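Local coordinates for protein Rab GDP-dissociation inhibitor (Saccharomyces cerevisiae, PDB 2BCG) that inhibits GDP release from Sec4 and the GTP binding that follows, serves the yeast secretory pathway, and extracts GDP-bound Ypt7 from vacuolar membranes, at residues H39-Q43 with P296-P300; T54-Y59 with F76-R80; N83-K89 with Y236-G242; G18-T22 with H45-E49. All coordinates share one frame; numbering follows the deposited sequence.

Interaction 1. Residues H39-Q43 with P296-P300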
loop_
_atom_site.group_PDB
_atom_site.type_symbol
_atom_site.label_atom_id
_atom_site.label_comp_id
_atom_site.label_asym_id
_atom_site.label_seq_id
_atom_site.Cartn_x
_atom_site.Cartn_y
_atom_site.Cartn_z
ATOM N N HIS A 39 3.944 7.149 -15.897
ATOM C CA HIS A 39 2.929 6.293 -15.250
ATOM C C HIS A 39 1.570 7.006 -15.313
ATOM O O HIS A 39 1.419 8.102 -14.764
ATOM C CB HIS A 39 3.332 5.974 -13.808
ATOM C CG HIS A 39 2.684 4.742 -13.254
ATOM N ND1 HIS A 39 3.211 4.014 -12.202
ATOM C CD2 HIS A 39 1.550 4.104 -13.624
ATOM C CE1 HIS A 39 2.414 2.993 -11.939
ATOM N NE2 HIS A 39 1.395 3.026 -12.784
ATOM N N ILE A 40 0.613 6.407 -16.019
ATOM C CA ILE A 40 -0.683 7.043 -16.256
ATOM C C ILE A 40 -1.789 6.190 -15.688
ATOM O O ILE A 40 -1.709 4.956 -15.741
ATOM C CB ILE A 40 -0.926 7.224 -17.773
ATOM C CG1 ILE A 40 0.248 7.949 -18.440
ATOM C CG2 ILE A 40 -2.309 7.902 -18.091
ATOM C CD1 ILE A 40 0.182 7.894 -19.997
ATOM N N ASP A 41 -2.817 6.852 -15.139
ATOM C CA ASP A 41 -4.058 6.156 -14.761
ATOM C C ASP A 41 -5.270 6.917 -15.316
ATOM O O ASP A 41 -5.336 8.141 -15.223
ATOM C CB ASP A 41 -4.147 6.019 -13.224
ATOM C CG ASP A 41 -5.033 4.847 -12.766
ATOM O OD1 ASP A 41 -4.633 4.123 -11.814
ATOM O OD2 ASP A 41 -6.140 4.675 -13.333
ATOM N N LYS A 42 -6.208 6.169 -15.897
ATOM C CA LYS A 42 -7.503 6.725 -16.328
ATOM C C LYS A 42 -8.360 7.164 -15.134
ATOM O O LYS A 42 -9.248 8.018 -15.277
ATOM C CB LYS A 42 -8.254 5.740 -17.241
ATOM C CG LYS A 42 -8.533 4.361 -16.630
ATOM C CD LYS A 42 -8.807 3.291 -17.691
ATOM C CE LYS A 42 -8.709 1.886 -17.110
ATOM N NZ LYS A 42 -8.543 0.819 -18.149
ATOM N N GLN A 43 -8.108 6.551 -13.977
ATOM C CA GLN A 43 -8.907 6.802 -12.783
ATOM C C GLN A 43 -8.352 8.024 -12.053
ATOM O O GLN A 43 -7.188 8.412 -12.247
ATOM C CB GLN A 43 -8.947 5.568 -11.868
ATOM C CG GLN A 43 -9.433 4.306 -12.569
ATOM C CD GLN A 43 -9.887 3.216 -11.637
ATOM O OE1 GLN A 43 -10.999 2.704 -11.793
ATOM N NE2 GLN A 43 -9.057 2.847 -10.662
ATOM N N PRO A 296 -4.811 -5.601 -16.805
ATOM C CA PRO A 296 -5.759 -6.092 -17.813
ATOM C C PRO A 296 -6.807 -5.098 -18.309
ATOM O O PRO A 296 -7.290 -5.236 -19.460
ATOM C CB PRO A 296 -6.404 -7.319 -17.126
ATOM C CG PRO A 296 -5.282 -7.825 -16.170
ATOM C CD PRO A 296 -4.658 -6.535 -15.667
ATOM N N THR A 297 -7.195 -4.104 -17.494
ATOM C CA THR A 297 -8.270 -3.191 -17.916
ATOM C C THR A 297 -7.859 -2.293 -19.081
ATOM O O THR A 297 -8.726 -1.723 -19.754
ATOM C CB THR A 297 -8.785 -2.306 -16.760
ATOM O OG1 THR A 297 -7.806 -1.314 -16.457
ATOM C CG2 THR A 297 -9.125 -3.145 -15.493
ATOM N N TYR A 298 -6.554 -2.169 -19.332
ATOM C CA TYR A 298 -6.076 -1.355 -20.461
ATOM C C TYR A 298 -5.974 -2.124 -21.767
ATOM O O TYR A 298 -5.903 -1.499 -22.824
ATOM C CB TYR A 298 -4.713 -0.718 -20.146
ATOM C CG TYR A 298 -4.869 0.326 -19.087
ATOM C CD1 TYR A 298 -5.146 1.682 -19.412
ATOM C CD2 TYR A 298 -4.821 -0.036 -17.746
ATOM C CE1 TYR A 298 -5.330 2.647 -18.413
ATOM C CE2 TYR A 298 -5.025 0.933 -16.729
ATOM C CZ TYR A 298 -5.251 2.257 -17.075
ATOM O OH TYR A 298 -5.449 3.203 -16.102
ATOM N N PHE A 299 -5.930 -3.444 -21.679
ATOM C CA PHE A 299 -5.737 -4.308 -22.867
ATOM C C PHE A 299 -6.580 -5.563 -22.670
ATOM O O PHE A 299 -6.023 -6.666 -22.605
ATOM C CB PHE A 299 -4.268 -4.716 -23.059
ATOM C CG PHE A 299 -3.353 -3.584 -23.402
ATOM C CD1 PHE A 299 -2.689 -2.870 -22.407
ATOM C CD2 PHE A 299 -3.123 -3.240 -24.739
ATOM C CE1 PHE A 299 -1.806 -1.819 -22.747
ATOM C CE2 PHE A 299 -2.258 -2.197 -25.070
ATOM C CZ PHE A 299 -1.604 -1.483 -24.081
ATOM N N PRO A 300 -7.909 -5.402 -22.593
ATOM C CA PRO A 300 -8.759 -6.571 -22.337
ATOM C C PRO A 300 -8.638 -7.637 -23.425
ATOM O O PRO A 300 -8.693 -8.842 -23.119
ATOM C CB PRO A 300 -10.185 -5.987 -22.258
ATOM C CG PRO A 300 -10.120 -4.669 -22.977
ATOM C CD PRO A 300 -8.701 -4.152 -22.721
HETATM O O HOH W 1 -6.726 2.172 -13.929
#

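Interaction 2. Residues T54-Y59 with F76-R80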
loop_
_atom_site.group_PDB
_atom_site.type_symbol
_atom_site.label_atom_id
_atom_site.label_comp_id
_atom_site.label_asym_id
_atom_site.label_seq_id
_atom_site.Cartn_x
_atom_site.Cartn_y
_atom_site.Cartn_z
ATOM N N THR A 54 -13.146 5.420 0.265
ATOM C CA THR A 54 -13.974 5.969 1.317
ATOM C C THR A 54 -15.338 5.277 1.394
ATOM O O THR A 54 -15.720 4.510 0.515
ATOM C CB THR A 54 -14.250 7.476 1.095
ATOM O OG1 THR A 54 -15.004 7.644 -0.129
ATOM C CG2 THR A 54 -12.961 8.263 1.081
ATOM N N LEU A 55 -16.074 5.567 2.470
ATOM C CA LEU A 55 -17.393 5.013 2.631
ATOM C C LEU A 55 -18.356 5.529 1.567
ATOM O O LEU A 55 -19.084 4.748 0.968
ATOM C CB LEU A 55 -17.886 5.212 4.067
ATOM C CG LEU A 55 -19.147 4.491 4.504
ATOM C CD1 LEU A 55 -19.121 2.970 4.202
ATOM C CD2 LEU A 55 -19.225 4.697 5.980
ATOM N N SER A 56 -18.304 6.825 1.277
ATOM C CA SER A 56 -19.161 7.331 0.182
ATOM C C SER A 56 -18.880 6.610 -1.140
ATOM O O SER A 56 -19.825 6.224 -1.868
ATOM C CB SER A 56 -19.127 8.864 0.058
ATOM O OG SER A 56 -17.816 9.294 -0.238
ATOM N N GLN A 57 -17.591 6.361 -1.434
ATOM C CA GLN A 57 -17.238 5.583 -2.623
ATOM C C GLN A 57 -17.715 4.144 -2.612
ATOM O O GLN A 57 -18.059 3.556 -3.639
ATOM C CB GLN A 57 -15.728 5.627 -2.877
ATOM C CG GLN A 57 -15.370 6.693 -3.832
ATOM C CD GLN A 57 -16.180 6.582 -5.147
ATOM O OE1 GLN A 57 -16.233 5.513 -5.797
ATOM N NE2 GLN A 57 -16.843 7.681 -5.519
ATOM N N LEU A 58 -17.728 3.552 -1.419
ATOM C CA LEU A 58 -18.269 2.236 -1.288
ATOM C C LEU A 58 -19.766 2.203 -1.688
ATOM O O LEU A 58 -20.220 1.249 -2.331
ATOM C CB LEU A 58 -18.045 1.761 0.151
ATOM C CG LEU A 58 -17.601 0.353 0.421
ATOM C CD1 LEU A 58 -16.382 -0.094 -0.379
ATOM C CD2 LEU A 58 -17.384 0.213 1.905
ATOM N N TYR A 59 -20.540 3.213 -1.256
ATOM C CA TYR A 59 -21.960 3.284 -1.638
ATOM C C TYR A 59 -22.120 3.494 -3.127
ATOM O O TYR A 59 -22.958 2.873 -3.774
ATOM C CB TYR A 59 -22.679 4.396 -0.856
ATOM C CG TYR A 59 -23.147 3.961 0.521
ATOM C CD1 TYR A 59 -24.411 3.371 0.696
ATOM C CD2 TYR A 59 -22.316 4.089 1.643
ATOM C CE1 TYR A 59 -24.831 2.942 1.967
ATOM C CE2 TYR A 59 -22.724 3.663 2.908
ATOM C CZ TYR A 59 -23.997 3.104 3.059
ATOM O OH TYR A 59 -24.384 2.677 4.303
ATOM N N PHE A 76 -21.915 6.429 10.567
ATOM C CA PHE A 76 -20.544 5.936 10.404
ATOM C C PHE A 76 -19.415 6.913 10.649
ATOM O O PHE A 76 -18.249 6.532 10.562
ATOM C CB PHE A 76 -20.386 5.352 9.007
ATOM C CG PHE A 76 -21.287 4.196 8.746
ATOM C CD1 PHE A 76 -21.132 3.018 9.466
ATOM C CD2 PHE A 76 -22.288 4.278 7.770
ATOM C CE1 PHE A 76 -21.963 1.930 9.234
ATOM C CE2 PHE A 76 -23.125 3.162 7.519
ATOM C CZ PHE A 76 -22.960 2.009 8.262
ATOM N N GLY A 77 -19.747 8.170 10.954
ATOM C CA GLY A 77 -18.725 9.207 11.099
ATOM C C GLY A 77 -18.218 9.754 9.776
ATOM O O GLY A 77 -18.796 9.506 8.709
ATOM N N LYS A 78 -17.117 10.505 9.855
ATOM C CA LYS A 78 -16.543 11.207 8.699
ATOM C C LYS A 78 -15.854 10.288 7.671
ATOM O O LYS A 78 -15.162 9.334 8.056
ATOM C CB LYS A 78 -15.560 12.285 9.187
ATOM C CG LYS A 78 -16.242 13.476 9.921
ATOM C CD LYS A 78 -16.624 14.592 8.932
ATOM C CE LYS A 78 -16.910 15.944 9.634
ATOM N NZ LYS A 78 -18.318 16.129 10.168
ATOM N N ASP A 79 -16.062 10.588 6.382
ATOM C CA ASP A 79 -15.502 9.842 5.250
ATOM C C ASP A 79 -13.987 9.695 5.421
ATOM O O ASP A 79 -13.407 8.678 5.035
ATOM C CB ASP A 79 -15.781 10.581 3.925
ATOM C CG ASP A 79 -16.455 9.708 2.846
ATOM O OD1 ASP A 79 -16.469 10.160 1.680
ATOM O OD2 ASP A 79 -16.988 8.619 3.121
ATOM N N ARG A 80 -13.340 10.707 6.007
ATOM C CA ARG A 80 -11.869 10.686 6.121
ATOM C C ARG A 80 -11.347 9.533 7.002
ATOM O O ARG A 80 -10.189 9.129 6.876
ATOM C CB ARG A 80 -11.312 12.033 6.620
ATOM C CG ARG A 80 -11.974 12.609 7.885
ATOM C CD ARG A 80 -11.359 13.990 8.248
ATOM N NE ARG A 80 -11.129 14.829 7.065
ATOM C CZ ARG A 80 -12.023 15.659 6.531
ATOM N NH1 ARG A 80 -13.224 15.803 7.075
ATOM N NH2 ARG A 80 -11.713 16.363 5.448
#

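Interaction 3. Residues N83-K89 with Y236-G242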
loop_
_atom_site.group_PDB
_atom_site.type_symbol
_atom_site.label_atom_id
_atom_site.label_comp_id
_atom_site.label_asym_id
_atom_site.label_seq_id
_atom_site.Cartn_x
_atom_site.Cartn_y
_atom_site.Cartn_z
ATOM N N ASN A 83 -10.943 3.849 5.034
ATOM C CA ASN A 83 -10.016 3.471 3.960
ATOM C C ASN A 83 -10.244 1.975 3.777
ATOM O O ASN A 83 -9.597 1.152 4.412
ATOM C CB ASN A 83 -8.558 3.712 4.367
ATOM C CG ASN A 83 -8.275 5.172 4.622
ATOM O OD1 ASN A 83 -8.218 5.960 3.678
ATOM N ND2 ASN A 83 -8.131 5.551 5.901
ATOM N N VAL A 84 -11.224 1.649 2.962
ATOM C CA VAL A 84 -11.706 0.292 2.884
ATOM C C VAL A 84 -11.142 -0.435 1.672
ATOM O O VAL A 84 -11.405 -0.025 0.537
ATOM C CB VAL A 84 -13.248 0.287 2.808
ATOM C CG1 VAL A 84 -13.775 -1.154 2.735
ATOM C CG2 VAL A 84 -13.844 1.104 3.949
ATOM N N ASP A 85 -10.367 -1.490 1.925
ATOM C CA ASP A 85 -9.797 -2.303 0.842
ATOM C C ASP A 85 -10.916 -2.858 -0.037
ATOM O O ASP A 85 -11.922 -3.416 0.448
ATOM C CB ASP A 85 -9.016 -3.489 1.414
ATOM C CG ASP A 85 -7.840 -3.074 2.266
ATOM O OD1 ASP A 85 -7.299 -1.956 2.097
ATOM O OD2 ASP A 85 -7.454 -3.908 3.121
ATOM N N LEU A 86 -10.722 -2.759 -1.348
ATOM C CA LEU A 86 -11.632 -3.442 -2.261
ATOM C C LEU A 86 -11.280 -4.932 -2.385
ATOM O O LEU A 86 -12.147 -5.758 -2.662
ATOM C CB LEU A 86 -11.556 -2.770 -3.626
ATOM C CG LEU A 86 -12.046 -1.294 -3.690
ATOM C CD1 LEU A 86 -11.792 -0.705 -5.063
ATOM C CD2 LEU A 86 -13.520 -1.205 -3.418
ATOM N N ILE A 87 -9.986 -5.241 -2.192
ATOM C CA ILE A 87 -9.478 -6.605 -2.322
ATOM C C ILE A 87 -8.616 -6.964 -1.097
ATOM O O ILE A 87 -7.558 -6.362 -0.903
ATOM C CB ILE A 87 -8.663 -6.807 -3.635
ATOM C CG1 ILE A 87 -9.558 -6.511 -4.833
ATOM C CG2 ILE A 87 -8.059 -8.243 -3.646
ATOM C CD1 ILE A 87 -8.867 -6.722 -6.180
ATOM N N PRO A 88 -9.072 -7.924 -0.273
ATOM C CA PRO A 88 -8.350 -8.155 0.968
ATOM C C PRO A 88 -7.011 -8.882 0.754
ATOM O O PRO A 88 -6.937 -9.883 0.043
ATOM C CB PRO A 88 -9.348 -8.995 1.785
ATOM C CG PRO A 88 -10.112 -9.755 0.743
ATOM C CD PRO A 88 -10.240 -8.823 -0.420
ATOM N N LYS A 89 -5.967 -8.381 1.387
ATOM C CA LYS A 89 -4.675 -9.095 1.396
ATOM C C LYS A 89 -3.953 -8.727 2.671
ATOM O O LYS A 89 -4.024 -7.541 3.093
ATOM C CB LYS A 89 -3.753 -8.656 0.243
ATOM C CG LYS A 89 -4.326 -8.828 -1.128
ATOM C CD LYS A 89 -4.178 -10.284 -1.574
ATOM C CE LYS A 89 -4.816 -10.483 -2.913
ATOM N NZ LYS A 89 -4.629 -11.910 -3.337
ATOM N N TYR A 236 -0.159 -5.820 8.287
ATOM C CA TYR A 236 -1.178 -5.063 7.551
ATOM C C TYR A 236 -0.813 -3.567 7.642
ATOM O O TYR A 236 -0.426 -3.104 8.703
ATOM C CB TYR A 236 -2.577 -5.320 8.129
ATOM C CG TYR A 236 -3.685 -4.645 7.335
ATOM C CD1 TYR A 236 -4.212 -5.241 6.190
ATOM C CD2 TYR A 236 -4.172 -3.378 7.715
ATOM C CE1 TYR A 236 -5.183 -4.596 5.428
ATOM C CE2 TYR A 236 -5.152 -2.744 6.962
ATOM C CZ TYR A 236 -5.640 -3.344 5.823
ATOM O OH TYR A 236 -6.616 -2.673 5.122
ATOM N N PRO A 237 -0.909 -2.830 6.531
ATOM C CA PRO A 237 -0.554 -1.398 6.568
ATOM C C PRO A 237 -1.581 -0.503 7.257
ATOM O O PRO A 237 -2.796 -0.599 7.002
ATOM C CB PRO A 237 -0.492 -0.999 5.088
ATOM C CG PRO A 237 -1.421 -1.951 4.407
ATOM C CD PRO A 237 -1.347 -3.256 5.188
ATOM N N MET A 238 -1.079 0.426 8.067
ATOM C CA MET A 238 -1.910 1.496 8.604
ATOM C C MET A 238 -2.468 2.313 7.431
ATOM O O MET A 238 -1.736 2.651 6.458
ATOM C CB MET A 238 -1.065 2.409 9.513
ATOM C CG MET A 238 -0.493 1.736 10.743
ATOM S SD MET A 238 -1.776 1.061 11.818
ATOM C CE MET A 238 -2.540 2.609 12.342
ATOM N N TYR A 239 -3.759 2.616 7.544
ATOM C CA TYR A 239 -4.562 3.323 6.532
ATOM C C TYR A 239 -4.929 2.498 5.293
ATOM O O TYR A 239 -5.538 3.026 4.358
ATOM C CB TYR A 239 -3.937 4.652 6.093
ATOM C CG TYR A 239 -3.715 5.651 7.177
ATOM C CD1 TYR A 239 -4.769 6.400 7.734
ATOM C CD2 TYR A 239 -2.442 5.849 7.664
ATOM C CE1 TYR A 239 -4.512 7.364 8.734
ATOM C CE2 TYR A 239 -2.173 6.796 8.625
ATOM C CZ TYR A 239 -3.203 7.524 9.170
ATOM O OH TYR A 239 -2.901 8.432 10.131
ATOM N N GLY A 240 -4.656 1.207 5.346
ATOM C CA GLY A 240 -5.177 0.314 4.336
ATOM C C GLY A 240 -4.203 0.014 3.205
ATOM O O GLY A 240 -3.131 0.646 3.060
ATOM N N LEU A 241 -4.584 -0.986 2.409
ATOM C CA LEU A 241 -3.704 -1.453 1.342
ATOM C C LEU A 241 -3.388 -0.367 0.306
ATOM O O LEU A 241 -2.360 -0.451 -0.368
ATOM C CB LEU A 241 -4.317 -2.689 0.671
ATOM C CG LEU A 241 -4.423 -3.931 1.576
ATOM C CD1 LEU A 241 -5.146 -5.042 0.828
ATOM C CD2 LEU A 241 -3.035 -4.377 2.012
ATOM N N GLY A 242 -4.265 0.621 0.151
ATOM C CA GLY A 242 -4.031 1.709 -0.813
ATOM C C GLY A 242 -2.730 2.478 -0.532
ATOM O O GLY A 242 -2.188 3.129 -1.425
HETATM O O HOH W 2 -9.393 -1.605 4.715
#

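Interaction 4. Residues G18-T22 with H45-E49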
loop_
_atom_site.group_PDB
_atom_site.type_symbol
_atom_site.label_atom_id
_atom_site.label_comp_id
_atom_site.label_asym_id
_atom_site.label_seq_id
_atom_site.Cartn_x
_atom_site.Cartn_y
_atom_site.Cartn_z
ATOM N N GLY A 18 -2.143 2.166 -15.281
ATOM C CA GLY A 18 -2.806 1.714 -14.062
ATOM C C GLY A 18 -1.900 1.768 -12.858
ATOM O O GLY A 18 -0.709 1.399 -12.921
ATOM N N THR A 19 -2.463 2.241 -11.743
ATOM C CA THR A 19 -1.649 2.359 -10.528
ATOM C C THR A 19 -2.036 1.347 -9.460
ATOM O O THR A 19 -1.913 1.633 -8.262
ATOM C CB THR A 19 -1.702 3.785 -9.936
ATOM O OG1 THR A 19 -3.068 4.148 -9.644
ATOM C CG2 THR A 19 -1.113 4.808 -10.897
ATOM N N GLY A 20 -2.457 0.149 -9.878
ATOM C CA GLY A 20 -2.386 -0.992 -8.964
ATOM C C GLY A 20 -1.005 -1.256 -8.405
ATOM O O GLY A 20 0.024 -0.880 -9.002
ATOM N N ILE A 21 -0.962 -1.963 -7.281
ATOM C CA ILE A 21 0.322 -2.223 -6.629
ATOM C C ILE A 21 1.376 -2.941 -7.539
ATOM O O ILE A 21 2.555 -2.620 -7.481
ATOM C CB ILE A 21 0.101 -2.995 -5.300
ATOM C CG1 ILE A 21 1.402 -3.173 -4.511
ATOM C CG2 ILE A 21 -0.616 -4.329 -5.519
ATOM C CD1 ILE A 21 2.148 -1.919 -4.239
ATOM N N THR A 22 0.974 -3.925 -8.332
ATOM C CA THR A 22 1.961 -4.592 -9.194
ATOM C C THR A 22 2.663 -3.567 -10.080
ATOM O O THR A 22 3.904 -3.560 -10.161
ATOM C CB THR A 22 1.284 -5.653 -10.040
ATOM O OG1 THR A 22 0.654 -6.596 -9.183
ATOM C CG2 THR A 22 2.282 -6.342 -10.982
ATOM N N HIS A 45 -7.622 8.485 -8.983
ATOM C CA HIS A 45 -6.983 8.148 -7.712
ATOM C C HIS A 45 -6.009 6.988 -7.910
ATOM O O HIS A 45 -6.076 6.289 -8.927
ATOM C CB HIS A 45 -8.062 7.737 -6.700
ATOM C CG HIS A 45 -8.834 6.526 -7.116
ATOM N ND1 HIS A 45 -9.900 6.583 -7.993
ATOM C CD2 HIS A 45 -8.688 5.218 -6.778
ATOM C CE1 HIS A 45 -10.366 5.361 -8.187
ATOM N NE2 HIS A 45 -9.663 4.518 -7.446
ATOM N N TYR A 46 -5.099 6.788 -6.962
ATOM C CA TYR A 46 -4.180 5.653 -6.995
ATOM C C TYR A 46 -4.797 4.348 -6.516
ATOM O O TYR A 46 -5.667 4.337 -5.628
ATOM C CB TYR A 46 -2.928 5.899 -6.101
ATOM C CG TYR A 46 -1.988 6.965 -6.624
ATOM C CD1 TYR A 46 -0.893 6.608 -7.438
ATOM C CD2 TYR A 46 -2.170 8.330 -6.318
ATOM C CE1 TYR A 46 -0.032 7.583 -7.944
ATOM C CE2 TYR A 46 -1.313 9.320 -6.838
ATOM C CZ TYR A 46 -0.226 8.929 -7.629
ATOM O OH TYR A 46 0.637 9.876 -8.101
ATOM N N GLY A 47 -4.304 3.235 -7.059
ATOM C CA GLY A 47 -4.490 1.944 -6.468
ATOM C C GLY A 47 -5.119 0.898 -7.345
ATOM O O GLY A 47 -5.113 -0.283 -7.024
ATOM N N GLY A 48 -5.736 1.331 -8.444
ATOM C CA GLY A 48 -6.338 0.372 -9.390
ATOM C C GLY A 48 -7.337 -0.533 -8.663
ATOM O O GLY A 48 -8.082 -0.100 -7.735
ATOM N N GLU A 49 -7.369 -1.799 -9.049
ATOM C CA GLU A 49 -8.416 -2.678 -8.512
ATOM C C GLU A 49 -8.263 -3.031 -7.026
ATOM O O GLU A 49 -9.232 -3.489 -6.380
ATOM C CB GLU A 49 -8.516 -3.951 -9.354
ATOM C CG GLU A 49 -9.107 -3.711 -10.740
ATOM C CD GLU A 49 -10.574 -3.315 -10.693
ATOM O OE1 GLU A 49 -11.303 -3.802 -9.801
ATOM O OE2 GLU A 49 -11.002 -2.517 -11.545
HETATM O O HOH W 3 -3.196 -1.743 -5.535
#

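Interaction 1. Residues H39-Q43 with P296-P300
Lys42 lies along the ring of Tyr298, the two side chains running in opposite directions so that the start of the lysine lies by the hydroxyl and its tip over the ring centre. The first torsion sets CG of Lys42 between its own backbone N and carbonyl carbon (chi1 58°), and beyond it the chain is extended. CB starts on the phenol side, CG sits 3.3 Å from Tyr298 OH, CD reaches Tyr298 CE1 at 3.6 Å, and CE rides over the face, 3.5 Å from Tyr298 CZ. NZ ends 3.5 Å from the ring centroid, only 3° off the normal: a cation-pi contact. There it donates to OG1 of Thr297 at 2.8 Å, a hydroxyl also bonded to Asp295. Lysine suits the place: its aliphatic chain follows the ring and its charged tip ends over the face.

The phenol is gripped at its other end. Backbone N of Lys42 donates to Tyr298 OH at 3.1 Å, nearly straight at 171°. Asp41 turns its carboxylate steeply to the ring, and one water, 2.6 Å from Asp41 OD2, links it to the same hydroxyl. OD2 also accepts from Gln43 N, an Asx turn that shapes the loop, while OD1 bonds Thr19.

The contact joins the loops that follow strands 37-40 and 292-294, which flank strand 14-17 in the parallel sheet of the Rossmann-like fold. Lys42 was modelled in two conformers, so the grip at its tip may not be constant; where it stands, the pi face would favour its positive charge.

Interaction 2. Residues T54-Y59 with F76-R80
Phe76, the last residue of helix 69-76, meets Leu55 with the base of its side chain: Leu55 CD2 stands 3.3 Å from Phe76 CB and 3.5 Å from Phe76 CG, the two side chains crossing at about a right angle. Further out on the ring, Tyr59 brings its hydroxyl to Phe76, with OH 3.5 Å from CE2. Bulky apolar groups suit this buried end, where Ile316 of strand 303-317 packs on both Leu55 and Phe76. The backbone O of Phe76 is satisfied by Ser358 OG and Trp82 NE1.

Gly77 then leaves helical geometry with a positive phi of 79°, a conformation glycine adopts easily, and the chain turns back toward the start of helix 55-62. Thr54 is the N-cap residue of that helix, and its OG1 accepts from Gln57 N at 3.2 Å, one of the amides that open a helix without a partner in the preceding turn.

Past Lys78, Asp79 supplies a second acceptor to the same helix end. Its OD2 uses the syn lone pair to take Ser56 N at 2.9 Å, with an angle of 163° at the hydrogen, while its OD1 takes a bond of only 2.5 Å from Ser56 OG. A short acid suits the place, because both oxygens can then face adjoining donors, and the positive end of the helix dipole would probably stabilise its charge. Arg72 NE forms a long, weak ion pair with Asp79 OD2.

Interaction 3. Residues N83-K89 with Y236-G242
Leu241 lies across the carboxylate of Asp85 at about a right angle, its CG 3.4 Å from Asp85 OD2, while its CD1 reaches on to Ile87 O at 3.2 Å. Beside this apolar cover, Tyr236 and Asp85 reach toward each other from opposite directions, and OH donates to Asp85 OD2 in a very short bond of 2.5 Å; OD2 lies at the ring edge, in its plane. Backbone N of Leu241 donates to Asp85 OD1 at 2.9 Å, on the syn side and 22° out of the carboxylate plane, and Ser52 OG binds OD1 too.

A water ties the strand to the phenol, giving hydrogens to Asn83 O (2.8 Å) and Tyr236 OH and accepting from Asp85 N. Beyond it, Asn83 CB packs on Tyr239 O at 3.1 Å, and its ND2, which is bonded to Asn355 O, sits in plane at the edge of the Tyr239 ring. The type II turn from Pro237 to Gly240 lies in the region that interacts with Ypt1, and Asn83 OD1 bonds a basic side chain of the other protein's chain.

Three direct donors thus meet the buried carboxylate; they would favour its ionised form and tie the turn to strand 84-85.

Interaction 4. Residues G18-T22 with H45-E49
The two backbones come within 4.2 Å, CA to CA, at Gly20 and Gly48; a CB on Gly48 would collide with Gly20 N, and its positive phi also favours glycine. Beside this crossing, Gly20 CA makes a CH···O contact with Gly47 O at 3.4 Å, with an angle of 155° at the hydrogen. The same carbonyl takes a hydrogen from a water, 2.8 Å away, that in turn accepts from Ile21 N, a first-turn amide of helix 21-32; a polar group of the loop therefore reaches the helix start through solvent.

Thr19 provides the side-chain half of the contact. With chi1 at 58° its hydroxyl is tucked over its own backbone and faces the loop, where OG1 accepts from Gly47 N at 3.0 Å. It is also bonded to Asp41 OD1, so the 18-20 turn is tied to two points of the one loop that follows strand 37-40. The branched carbon half packs on Tyr46, with CB and CG2 both 3.9 Å from Tyr46 CD1. Threonine suits the spot because one side chain serves a backbone amide and an aromatic ring together. Tyr46 also touches Gln246 and Ala249 of helix 243-254 and Leu261, and its OH hydrogen-bonds the backbone of the other protein chain.

Gly18 and Gly20 fall between strand 14-17 and helix 21-32 in the order Gly-x-Gly, the opening of the glycine-rich turn of dinucleotide-binding Rossmann folds. Gly47 and Gly48, which follow strand 37-40, are consistent with the Gly-Gly element of flavoprotein relatives.

How the interactions relate
Interactions 1 and 4 sit together on the parallel sheet: both use the loop after strand 37-40, and His39 of the first bonds Gly18 O of the second. Interaction 4 is buried, glycine-rich and built mostly of backbone with one threonine and one tyrosine, whereas interaction 1 lies nearer the surface and relies on a charged lysine over a ring. Interactions 3 and 2 follow on beyond Glu49, whose carbonyl packs against Ile87 and Leu86 of 83-89; Leu58 in turn touches Val84. Interaction 3, buried, satisfies an acid with phenol and amide donors, while the partly buried interaction 2 spends its acid on a helix end, with a separate apolar cluster alongside.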